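Local coordinates for cupin 2, conserved barrel domain protein (Novosphingobium aromaticivorans DSM 12444, PDB 3ES1), which is of unknown function but has a cupin-like fold, a small beta-barrel, and packs here as a two-fold symmetric pair, at the interface of chains A and B. Sequence-based numbering; all coordinates share one arbitrary frame. Chains: chain A/B, Cupin 2, conserved barrel domain protein.

Contact 1: the interface of chains A and B. Residues chain A 114-116, 133-134, 164; chain B 20-21, 25-27.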
ATOM      1  N   LEU A 114      16.959  10.436   6.198  1.00 18.41           N
ATOM      2  CA  LEU A 114      17.802   9.561   5.383  1.00 18.63           C
ATOM      3  C   LEU A 114      19.250   9.691   5.828  1.00 19.74           C
ATOM      4  O   LEU A 114      19.500   9.828   7.006  1.00 20.33           O
ATOM      5  CB  LEU A 114      17.642   9.875   3.909  1.00 18.20           C
ATOM      6  CG  LEU A 114      16.192   9.841   3.383  1.00 16.47           C
ATOM      7  CD1 LEU A 114      16.167  10.110   1.906  1.00 14.73           C
ATOM      8  CD2 LEU A 114      15.510   8.530   3.615  1.00 13.78           C
ATOM      9  N   ASP A 115      20.198   9.669   4.890  1.00 19.87           N
ATOM     10  CA  ASP A 115      21.630   9.699   5.268  1.00 20.30           C
ATOM     11  C   ASP A 115      22.047  11.127   5.609  1.00 20.17           C
ATOM     12  O   ASP A 115      21.528  12.121   5.095  1.00 17.27           O
ATOM     13  CB  ASP A 115      22.587   9.087   4.179  1.00 19.55           C
ATOM     14  CG  ASP A 115      22.705   7.547   4.249  1.00 21.76           C
ATOM     15  OD1 ASP A 115      22.638   6.967   5.355  1.00 23.57           O
ATOM     16  OD2 ASP A 115      22.920   6.864   3.194  1.00 21.83           O
ATOM     17  N   ASP A 116      23.056  11.207   6.467  1.00 20.60           N
ATOM     18  CA  ASP A 116      23.781  12.454   6.687  1.00 21.81           C
ATOM     19  C   ASP A 116      22.904  13.620   7.099  1.00 22.52           C
ATOM     20  O   ASP A 116      23.164  14.755   6.721  1.00 22.41           O
ATOM     21  CB  ASP A 116      24.604  12.813   5.430  1.00 21.79           C
ATOM     22  CG  ASP A 116      25.522  11.673   5.022  1.00 22.59           C
ATOM     23  OD1 ASP A 116      26.081  11.067   5.951  1.00 24.63           O
ATOM     24  OD2 ASP A 116      25.594  11.307   3.835  1.00 23.38           O
ATOM     25  N   THR A 133      16.494   2.541   0.593  1.00 19.79           N
ATOM     26  CA  THR A 133      17.327   3.517   1.308  1.00 19.48           C
ATOM     27  C   THR A 133      17.384   3.391   2.821  1.00 20.36           C
ATOM     28  O   THR A 133      16.369   3.168   3.515  1.00 20.61           O
ATOM     29  CB  THR A 133      16.857   4.925   0.936  1.00 19.33           C
ATOM     30  OG1 THR A 133      15.435   4.954   0.892  1.00 20.59           O
ATOM     31  CG2 THR A 133      17.389   5.333  -0.487  1.00 17.90           C
ATOM     32  N   ASN A 134      18.592   3.595   3.327  1.00 19.31           N
ATOM     33  CA  ASN A 134      18.799   3.842   4.762  1.00 19.79           C
ATOM     34  C   ASN A 134      17.922   5.004   5.246  1.00 19.81           C
ATOM     35  O   ASN A 134      17.885   6.081   4.631  1.00 18.83           O
ATOM     36  CB  ASN A 134      20.282   4.119   5.054  1.00 19.92           C
ATOM     37  CG  ASN A 134      20.627   3.896   6.483  1.00 23.31           C
ATOM     38  OD1 ASN A 134      20.077   2.987   7.152  1.00 22.47           O
ATOM     39  ND2 ASN A 134      21.557   4.719   6.993  1.00 25.09           N
ATOM     40  N   LEU A 164      26.098  -1.983  -0.645  1.00 36.62           N
ATOM     41  CA  LEU A 164      26.588  -0.980   0.302  1.00 38.01           C
ATOM     42  C   LEU A 164      27.026  -1.606   1.660  1.00 40.36           C
ATOM     43  O   LEU A 164      26.474  -2.601   2.123  1.00 40.16           O
ATOM     44  CB  LEU A 164      25.514   0.057   0.611  1.00 37.45           C
ATOM     45  CG  LEU A 164      24.851   0.857  -0.492  1.00 36.28           C
ATOM     46  CD1 LEU A 164      23.538   1.430   0.033  1.00 34.81           C
ATOM     47  CD2 LEU A 164      25.808   1.947  -0.938  1.00 35.11           C
TER
ATOM     48  N   GLY B  20      16.120   7.847  -3.008  1.00 17.33           N
ATOM     49  CA  GLY B  20      17.083   7.203  -3.908  1.00 18.65           C
ATOM     50  C   GLY B  20      18.488   7.312  -3.354  1.00 19.01           C
ATOM     51  O   GLY B  20      18.682   7.788  -2.240  1.00 18.05           O
ATOM     52  N   HIS B  21      19.452   6.894  -4.167  1.00 20.11           N
ATOM     53  CA  HIS B  21      20.883   6.954  -3.814  1.00 19.81           C
ATOM     54  C   HIS B  21      21.609   7.867  -4.762  1.00 20.61           C
ATOM     55  O   HIS B  21      21.265   7.943  -5.950  1.00 20.04           O
ATOM     56  CB  HIS B  21      21.505   5.557  -3.906  1.00 19.64           C
ATOM     57  CG  HIS B  21      21.047   4.624  -2.842  1.00 19.35           C
ATOM     58  ND1 HIS B  21      19.974   3.782  -3.012  1.00 20.76           N
ATOM     59  CD2 HIS B  21      21.482   4.434  -1.571  1.00 20.71           C
ATOM     60  CE1 HIS B  21      19.767   3.111  -1.888  1.00 19.56           C
ATOM     61  NE2 HIS B  21      20.671   3.481  -1.001  1.00 18.27           N
ATOM     62  N   GLY B  25      26.613   6.856  -3.086  1.00 23.39           N
ATOM     63  CA  GLY B  25      25.967   5.708  -2.441  1.00 22.59           C
ATOM     64  C   GLY B  25      25.213   6.100  -1.180  1.00 21.82           C
ATOM     65  O   GLY B  25      24.904   5.267  -0.325  1.00 22.97           O
ATOM     66  N   ARG B  26      24.957   7.391  -1.058  1.00 20.81           N
ATOM     67  CA  ARG B  26      24.148   7.951   0.047  1.00 19.47           C
ATOM     68  C   ARG B  26      22.648   8.019  -0.254  1.00 18.49           C
ATOM     69  O   ARG B  26      22.213   8.295  -1.392  1.00 18.09           O
ATOM     70  CB  ARG B  26      24.670   9.342   0.454  1.00 19.36           C
ATOM     71  CG  ARG B  26      26.187   9.379   0.771  1.00 18.64           C
ATOM     72  CD  ARG B  26      26.631   8.237   1.643  1.00 22.14           C
ATOM     73  NE  ARG B  26      26.391   8.569   3.025  1.00 23.66           N
ATOM     74  CZ  ARG B  26      26.421   7.710   4.030  1.00 26.41           C
ATOM     75  NH1 ARG B  26      26.718   6.440   3.829  1.00 28.54           N
ATOM     76  NH2 ARG B  26      26.156   8.135   5.255  1.00 28.34           N
ATOM     77  N   ALA B  27      21.868   7.772   0.791  1.00 18.04           N
ATOM     78  CA  ALA B  27      20.394   7.886   0.728  1.00 17.50           C
ATOM     79  C   ALA B  27      19.991   9.357   0.815  1.00 18.06           C
ATOM     80  O   ALA B  27      20.325  10.084   1.754  1.00 17.36           O
ATOM     81  CB  ALA B  27      19.703   7.036   1.802  1.00 17.13           C
TER
HETATM   82  O   HOH W   1      20.969   3.519   1.803  1.00 16.53           O
HETATM   83  O   HOH W   2      21.497  12.462   2.371  1.00 21.18           O
HETATM   84  O   HOH W   3      23.370   4.614   2.115  1.00 23.79           O

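Contact 2: the interface of chains A and B. Residues chain A 16, 18, 50-53; chain B 100, 102, 129, 131.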
ATOM      1  N   ARG A  16      -9.894  -5.058   8.761  1.00 17.55           N
ATOM      2  CA  ARG A  16      -9.308  -5.831   7.671  1.00 18.31           C
ATOM      3  C   ARG A  16     -10.389  -6.695   7.009  1.00 17.26           C
ATOM      4  O   ARG A  16     -11.105  -7.445   7.681  1.00 16.76           O
ATOM      5  CB  ARG A  16      -8.163  -6.717   8.185  1.00 17.76           C
ATOM      6  CG  ARG A  16      -7.460  -7.562   7.073  1.00 19.91           C
ATOM      7  CD  ARG A  16      -6.371  -8.458   7.656  1.00 20.21           C
ATOM      8  NE  ARG A  16      -6.922  -9.662   8.234  1.00 21.03           N
ATOM      9  CZ  ARG A  16      -6.284 -10.813   8.359  1.00 21.84           C
ATOM     10  NH1 ARG A  16      -5.035 -10.943   7.950  1.00 19.61           N
ATOM     11  NH2 ARG A  16      -6.922 -11.835   8.885  1.00 23.87           N
ATOM     12  N   VAL A  18     -10.824  -9.417   3.905  1.00 17.46           N
ATOM     13  CA  VAL A  18     -10.081 -10.300   2.967  1.00 16.86           C
ATOM     14  C   VAL A  18     -11.011 -11.065   2.061  1.00 16.66           C
ATOM     15  O   VAL A  18     -11.937 -11.716   2.524  1.00 17.01           O
ATOM     16  CB  VAL A  18      -9.215 -11.328   3.712  1.00 17.35           C
ATOM     17  CG1 VAL A  18      -8.392 -12.200   2.701  1.00 16.29           C
ATOM     18  CG2 VAL A  18      -8.307 -10.638   4.746  1.00 15.84           C
ATOM     19  N   VAL A  50      -0.820  -6.815   8.727  1.00 17.02           N
ATOM     20  CA  VAL A  50      -2.098  -6.974   8.060  1.00 16.81           C
ATOM     21  C   VAL A  50      -2.115  -8.175   7.112  1.00 17.43           C
ATOM     22  O   VAL A  50      -3.036  -8.960   7.148  1.00 18.26           O
ATOM     23  CB  VAL A  50      -2.517  -5.651   7.375  1.00 17.49           C
ATOM     24  CG1 VAL A  50      -3.721  -5.865   6.502  1.00 15.98           C
ATOM     25  CG2 VAL A  50      -2.838  -4.607   8.517  1.00 15.55           C
ATOM     26  N   TRP A  51      -1.076  -8.288   6.298  1.00 16.55           N
ATOM     27  CA  TRP A  51      -0.932  -9.364   5.310  1.00 16.82           C
ATOM     28  C   TRP A  51       0.520  -9.506   4.881  1.00 17.02           C
ATOM     29  O   TRP A  51       1.321  -8.564   4.996  1.00 16.94           O
ATOM     30  CB  TRP A  51      -1.828  -9.096   4.059  1.00 16.12           C
ATOM     31  CG  TRP A  51      -2.180 -10.340   3.253  1.00 14.91           C
ATOM     32  CD1 TRP A  51      -1.566 -10.783   2.136  1.00 16.36           C
ATOM     33  CD2 TRP A  51      -3.177 -11.321   3.570  1.00 17.14           C
ATOM     34  NE1 TRP A  51      -2.105 -11.968   1.720  1.00 16.78           N
ATOM     35  CE2 TRP A  51      -3.111 -12.320   2.575  1.00 16.92           C
ATOM     36  CE3 TRP A  51      -4.114 -11.458   4.602  1.00 15.91           C
ATOM     37  CZ2 TRP A  51      -3.952 -13.443   2.589  1.00 18.92           C
ATOM     38  CZ3 TRP A  51      -4.939 -12.522   4.604  1.00 17.38           C
ATOM     39  CH2 TRP A  51      -4.859 -13.520   3.610  1.00 16.42           C
ATOM     40  N   THR A  52       0.795 -10.690   4.361  1.00 16.67           N
ATOM     41  CA  THR A  52       2.059 -11.055   3.714  1.00 17.31           C
ATOM     42  C   THR A  52       1.817 -12.005   2.572  1.00 18.42           C
ATOM     43  O   THR A  52       0.856 -12.773   2.582  1.00 20.43           O
ATOM     44  CB  THR A  52       3.017 -11.768   4.670  1.00 17.86           C
ATOM     45  OG1 THR A  52       2.481 -13.035   5.052  1.00 19.26           O
ATOM     46  CG2 THR A  52       3.279 -10.904   5.907  1.00 17.16           C
ATOM     47  N   THR A  53       2.700 -11.977   1.590  1.00 18.31           N
ATOM     48  CA  THR A  53       2.742 -13.036   0.556  1.00 18.37           C
ATOM     49  C   THR A  53       4.131 -13.655   0.594  1.00 19.41           C
ATOM     50  O   THR A  53       5.123 -12.943   0.820  1.00 20.29           O
ATOM     51  CB  THR A  53       2.397 -12.446  -0.848  1.00 18.70           C
ATOM     52  OG1 THR A  53       3.425 -11.555  -1.274  1.00 17.22           O
ATOM     53  CG2 THR A  53       1.078 -11.705  -0.790  1.00 17.22           C
TER
ATOM     54  N   ILE B 100      -2.785  -9.453  -6.538  1.00 17.88           N
ATOM     55  CA  ILE B 100      -3.292  -9.239  -5.180  1.00 17.11           C
ATOM     56  C   ILE B 100      -3.153  -7.752  -4.939  1.00 16.92           C
ATOM     57  O   ILE B 100      -2.162  -7.154  -5.301  1.00 17.19           O
ATOM     58  CB  ILE B 100      -2.542 -10.102  -4.093  1.00 15.54           C
ATOM     59  CG1 ILE B 100      -3.266 -10.077  -2.736  1.00 16.09           C
ATOM     60  CG2 ILE B 100      -1.032  -9.740  -3.901  1.00 14.83           C
ATOM     61  CD1 ILE B 100      -2.651 -11.050  -1.673  1.00 16.88           C
ATOM     62  N   TYR B 102      -3.715  -4.472  -2.125  1.00 16.79           N
ATOM     63  CA  TYR B 102      -3.945  -3.933  -0.802  1.00 17.30           C
ATOM     64  C   TYR B 102      -4.615  -2.573  -0.993  1.00 17.36           C
ATOM     65  O   TYR B 102      -4.055  -1.665  -1.597  1.00 18.87           O
ATOM     66  CB  TYR B 102      -2.642  -3.777  -0.003  1.00 16.15           C
ATOM     67  CG  TYR B 102      -1.827  -5.011   0.098  1.00 16.28           C
ATOM     68  CD1 TYR B 102      -2.435  -6.264   0.360  1.00 16.62           C
ATOM     69  CD2 TYR B 102      -0.425  -4.976  -0.067  1.00 18.37           C
ATOM     70  CE1 TYR B 102      -1.657  -7.430   0.461  1.00 19.15           C
ATOM     71  CE2 TYR B 102       0.348  -6.158   0.032  1.00 19.48           C
ATOM     72  CZ  TYR B 102      -0.276  -7.378   0.329  1.00 18.20           C
ATOM     73  OH  TYR B 102       0.494  -8.534   0.422  1.00 17.09           O
ATOM     74  N   VAL B 129      -7.767  -6.718   1.452  1.00 18.05           N
ATOM     75  CA  VAL B 129      -6.846  -7.658   0.771  1.00 17.89           C
ATOM     76  C   VAL B 129      -7.631  -8.350  -0.340  1.00 18.55           C
ATOM     77  O   VAL B 129      -8.427  -9.258  -0.078  1.00 19.33           O
ATOM     78  CB  VAL B 129      -6.246  -8.670   1.779  1.00 17.36           C
ATOM     79  CG1 VAL B 129      -5.201  -9.587   1.134  1.00 17.00           C
ATOM     80  CG2 VAL B 129      -5.631  -7.904   2.993  1.00 18.32           C
ATOM     81  N   ARG B 131      -7.875 -10.678  -3.269  1.00 18.35           N
ATOM     82  CA  ARG B 131      -7.120 -11.879  -3.689  1.00 18.77           C
ATOM     83  C   ARG B 131      -7.563 -12.406  -5.075  1.00 18.90           C
ATOM     84  O   ARG B 131      -7.891 -13.576  -5.245  1.00 19.06           O
ATOM     85  CB  ARG B 131      -7.165 -12.942  -2.582  1.00 19.44           C
ATOM     86  CG  ARG B 131      -6.424 -12.483  -1.300  1.00 18.72           C
ATOM     87  CD  ARG B 131      -6.517 -13.464  -0.173  1.00 21.33           C
ATOM     88  NE  ARG B 131      -6.023 -14.774  -0.607  1.00 22.23           N
ATOM     89  CZ  ARG B 131      -6.791 -15.808  -0.889  1.00 21.93           C
ATOM     90  NH1 ARG B 131      -8.103 -15.706  -0.814  1.00 19.44           N
ATOM     91  NH2 ARG B 131      -6.237 -16.941  -1.292  1.00 21.40           N
TER

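Contact 1: the interface of chains A and B
B:Arg26 and A:Asp116 meet side-on in a two-pronged salt bridge. NE of the guanidinium donates to carboxylate oxygen OD2 of A:Asp116 at 3.0 Å. NH2 of B:Arg26 donates to the other oxygen, OD1 of A:Asp116, also at 3.0 Å. Both oxygens are met on their syn side, the NH2 donor clearly tilted out of the carboxylate plane and the NE donor less so. The arginine chain bends twice (chi2 -45°, chi3 -84°), which brings a guanidinium face against A:Asp115. That second carboxylate lies stacked on the face, the planes 6° apart, with OD2 above the centre. NH2 of B:Arg26 is 3.7 Å from OD1 of A:Asp115, a longer salt bridge. The two acids would probably balance the guanidinium charge within the interface.

A:Asp115 also carries backbone bonds. Its OD2 accepts the amide N of B:Ala27 at 2.8 Å, nearly straight, on the anti side and somewhat out of the carboxylate plane. Its own N donates to O of B:Ala27 at 3.2 Å. Within chain A, ND2 of A:Asn134 donates to the syn side of A:Asp115 OD1 at 3.0 Å. This second-shell amide helps fix the rotation of the carboxylate.

Waters fill in the polar network. Water 2 joins the carbonyl oxygens of A:Asp115 and B:Ala27. Water 1 links NE2 of B:His21 to the backbone N of A:Asn134, and also meets water 3. Water 3 in turn contacts A:Asp115 OD2 and O of B:Gly25.

Apolar groups complete the patch. Methyl CG2 of A:Thr133 sits over a face of the B:His21 imidazole, 3.5 Å from its CE1. CB of A:Thr133 packs on CB of B:Ala27 at 3.6 Å. CD1 of A:Leu164 comes tip to tip with the same imidazole.

This largely polar interface patch probably helps to join the two copies. The connection between strands 14-21 and 27-35 of chain B meets 3-10 helix 115-117 and loops of chain A.

Contact 2: the interface of chains A and B
The indole of A:Trp51 takes methyl CG1 of B:Val129 on one face. This methyl stands over the middle of the double ring, 3.6 Å from CD2 of A:Trp51, in a CH-pi contact with both rings. B:Tyr102 comes to the pyrrole side, its side chain crossing the tryptophan at about a right angle. Its ring carbon CE1 lies 3.7 Å from CD1 of A:Trp51. At NE1 of the indole sits CD1 of B:Ile100, 3.6 Å away. By the benzo ring, CD of B:Arg131 is 3.8 Å from CZ2 of A:Trp51, and the guanidinium and indole planes are 45° apart. Within chain A, the guanidinium of A:Arg16 has CG2 of A:Val18 over one face. At its edge, NH1 donates to O of A:Val50 at 2.9 Å.

The indole reaches chain B because CG of A:Trp51 is anti to the backbone N (chi1 -157°). B:Val129 likewise has CG1 anti to its own N (chi1 -175°), which directs that methyl at the indole.

Smaller groups pack around this centre. A:Val18 and B:Val129 lie side by side and point the same way, and their backbones form a parallel beta bridge. CG1 of A:Val18 also touches CD of B:Arg131 at 3.7 Å. CG2 of A:Thr53 meets CD1 of B:Ile100 tip to tip and lies 3.4 Å from the phenolic OH of B:Tyr102.

An alanine in place of A:Trp51 would probably open a gap above B:Val129 and strip B:Tyr102, B:Ile100 and B:Arg131 of their shared packing surface.

The patch is an apolar strand-to-strand contact. Strands 14-21 and 45-53 of chain A lie against strands 99-107 and 127-130 of chain B, with B:Arg131 from the loop after strand 127-130. It joins the two copies by side-chain packing and by setting strand 14-21 of chain A parallel to strand 127-130 of chain B. It probably helps to hold the pair together if the dimer forms in solution.

The C-alpha centres of contact 1 and contact 2 lie about 30 Å apart, and both belong to one two-fold interface. Strand 14-21 serves in both: its chain B copy ends in contact 1, while its chain A copy packs in contact 2. Each contact also recurs with the chains exchanged, so each subunit lends this strand to its partner in both kinds of patch, one mainly polar and one apolar. Two patches this far apart, each with its twin, would probably limit rocking between the copies. Whether the pair is the biological dimer the structure alone does not show.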